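Local atomic coordinates of transcriptional regulator, MarR/EmrR family (Clostridium acetobutylicum, PDB entry 3JW4), a protein that probably binds DNA and regulates transcription as a member of the MarR/EmrR family of winged-helix regulators. Residues 47-51 against 100-104. Residues are numbered along the deposited sequence; the frame is centred on the assembly and turned at random.
Sequences IGYIY and NIYVL. With GOL (glycerol), chain E.
Val-103 reaches helix 41-53 mainly through one methyl group, CG2, and most of the contact converges on that atom. Ile-50 gives the largest share from the helix side; followed outward, its CB lies 3.9 Å from Val-103 CG2, and its CG2 comes to 3.6 Å from that methyl while also resting 3.7 Å from the carbonyl O of Ile-101. The other branch diverges; with CG1 anti to the carbonyl carbon (chi1 -62°) and the chain extended beyond it, Ile-50 CD1 reaches Ile-101 CG2 at 3.8 Å. Ile-50 thus spans two residues of strand 100-103 whose CB atoms both project toward the helix. One turn back, Ile-47 CG2 meets Val-103 CG2 at 4.0 Å, the two side chains crossing nearly at right angles, and Ile-47 continues onto Leu-110 and Phe-114 of helix 105-126. The backbone N and CB of Tyr-51 pack on the same valine methyl. At the exposed margin, a glycerol, probably from the crystallisation liquor, bridges the segments: its O2, at the edge of the Tyr-51 ring and in its plane, shares a 3.1 Å hydrogen bond with Tyr-51 OH in which either could donate, and its O3 donates to Val-103 O. Gln-54 accepts from Val-103 N through OE1, and its NE2 is also hydrogen-bonded to the glycerol. The axes of helix segment 47-51 and strand 100-103 run 105° apart, 7.7 Å at closest approach. This places a strand of the two-stranded antiparallel wing against a helix of the winged helix-turn-helix domain, as in MarR-family regulators.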
loop_
_atom_site.group_PDB
_atom_site.type_symbol
_atom_site.label_atom_id
_atom_site.label_comp_id
_atom_site.label_asym_id
_atom_site.label_seq_id
_atom_site.Cartn_x
_atom_site.Cartn_y
_atom_site.Cartn_z
ATOM N N ILE B 47 -17.014 -7.611 -3.717
ATOM C CA ILE B 47 -18.447 -7.808 -3.460
ATOM C C ILE B 47 -19.211 -6.471 -3.461
ATOM O O ILE B 47 -20.290 -6.388 -4.014
ATOM C CB ILE B 47 -18.753 -8.476 -2.132
ATOM C CG1 ILE B 47 -18.135 -9.823 -2.011
ATOM C CG2 ILE B 47 -20.269 -8.813 -2.043
ATOM C CD1 ILE B 47 -18.437 -10.446 -0.664
ATOM N N GLY B 48 -18.667 -5.463 -2.777
ATOM C CA GLY B 48 -19.230 -4.118 -2.785
ATOM C C GLY B 48 -19.427 -3.569 -4.195
ATOM O O GLY B 48 -20.466 -3.014 -4.508
ATOM N N TYR B 49 -18.412 -3.699 -5.035
ATOM C CA TYR B 49 -18.469 -3.189 -6.403
ATOM C C TYR B 49 -19.584 -3.928 -7.146
ATOM O O TYR B 49 -20.387 -3.326 -7.856
ATOM C CB TYR B 49 -17.116 -3.399 -7.122
ATOM C CG TYR B 49 -17.108 -2.847 -8.526
ATOM C CD1 TYR B 49 -16.926 -1.471 -8.746
ATOM C CD2 TYR B 49 -17.374 -3.658 -9.619
ATOM C CE1 TYR B 49 -16.969 -0.925 -10.036
ATOM C CE2 TYR B 49 -17.420 -3.119 -10.937
ATOM C CZ TYR B 49 -17.213 -1.754 -11.124
ATOM O OH TYR B 49 -17.239 -1.208 -12.383
ATOM N N ILE B 50 -19.664 -5.241 -6.952
ATOM C CA ILE B 50 -20.700 -6.005 -7.603
ATOM C C ILE B 50 -22.073 -5.543 -7.118
ATOM O O ILE B 50 -22.942 -5.254 -7.917
ATOM C CB ILE B 50 -20.564 -7.504 -7.402
ATOM C CG1 ILE B 50 -19.262 -8.052 -7.982
ATOM C CG2 ILE B 50 -21.723 -8.207 -8.041
ATOM C CD1 ILE B 50 -18.930 -9.452 -7.475
ATOM N N TYR B 51 -22.258 -5.443 -5.813
ATOM C CA TYR B 51 -23.525 -5.000 -5.259
ATOM C C TYR B 51 -23.955 -3.626 -5.832
ATOM O O TYR B 51 -25.091 -3.445 -6.214
ATOM C CB TYR B 51 -23.438 -4.911 -3.738
ATOM C CG TYR B 51 -24.764 -4.649 -3.046
ATOM C CD1 TYR B 51 -25.801 -5.531 -3.190
ATOM C CD2 TYR B 51 -24.963 -3.528 -2.248
ATOM C CE1 TYR B 51 -27.005 -5.330 -2.581
ATOM C CE2 TYR B 51 -26.194 -3.310 -1.613
ATOM C CZ TYR B 51 -27.212 -4.240 -1.796
ATOM O OH TYR B 51 -28.462 -4.129 -1.230
ATOM N N ASN B 100 -24.174 -12.385 -16.222
ATOM C CA ASN B 100 -23.988 -11.210 -15.356
ATOM C C ASN B 100 -23.826 -11.697 -13.918
ATOM O O ASN B 100 -24.489 -12.656 -13.503
ATOM C CB ASN B 100 -25.199 -10.268 -15.424
ATOM C CG ASN B 100 -25.266 -9.420 -16.719
ATOM O OD1 ASN B 100 -26.338 -9.123 -17.164
ATOM N ND2 ASN B 100 -24.135 -9.023 -17.280
ATOM N N ILE B 101 -23.013 -10.991 -13.142
ATOM C CA ILE B 101 -22.707 -11.370 -11.780
ATOM C C ILE B 101 -23.595 -10.535 -10.825
ATOM O O ILE B 101 -23.710 -9.290 -10.981
ATOM C CB ILE B 101 -21.186 -11.170 -11.500
ATOM C CG1 ILE B 101 -20.348 -11.986 -12.511
ATOM C CG2 ILE B 101 -20.845 -11.527 -10.069
ATOM C CD1 ILE B 101 -18.903 -11.602 -12.567
ATOM N N TYR B 102 -24.271 -11.212 -9.901
ATOM C CA TYR B 102 -25.096 -10.548 -8.903
ATOM C C TYR B 102 -24.746 -11.023 -7.507
ATOM O O TYR B 102 -24.275 -12.117 -7.340
ATOM C CB TYR B 102 -26.565 -10.835 -9.152
ATOM C CG TYR B 102 -27.079 -10.243 -10.430
ATOM C CD1 TYR B 102 -26.925 -10.922 -11.629
ATOM C CD2 TYR B 102 -27.709 -9.015 -10.446
ATOM C CE1 TYR B 102 -27.407 -10.394 -12.815
ATOM C CE2 TYR B 102 -28.178 -8.463 -11.649
ATOM C CZ TYR B 102 -28.018 -9.173 -12.818
ATOM O OH TYR B 102 -28.473 -8.685 -14.015
ATOM N N VAL B 103 -24.968 -10.177 -6.517
ATOM C CA VAL B 103 -24.841 -10.573 -5.136
ATOM C C VAL B 103 -26.113 -11.329 -4.718
ATOM O O VAL B 103 -27.221 -11.038 -5.135
ATOM C CB VAL B 103 -24.551 -9.348 -4.266
ATOM C CG1 VAL B 103 -24.385 -9.707 -2.865
ATOM C CG2 VAL B 103 -23.208 -8.717 -4.748
ATOM N N LEU B 104 -25.939 -12.390 -3.968
ATOM C CA LEU B 104 -27.108 -13.058 -3.389
ATOM C C LEU B 104 -27.416 -12.402 -2.025
ATOM O O LEU B 104 -26.564 -11.709 -1.500
ATOM C CB LEU B 104 -26.769 -14.537 -3.234
ATOM C CG LEU B 104 -26.770 -15.362 -4.510
ATOM C CD1 LEU B 104 -26.060 -16.747 -4.299
ATOM C CD2 LEU B 104 -28.204 -15.557 -4.994
HETATM C C1 GOL E . -30.386 -9.275 -1.964
HETATM O O1 GOL E . -30.924 -9.049 -0.673
HETATM C C2 GOL E . -30.054 -7.946 -2.630
HETATM O O2 GOL E . -29.786 -6.955 -1.640
HETATM C C3 GOL E . -28.861 -8.126 -3.587
HETATM O O3 GOL E . -29.218 -8.714 -4.825
#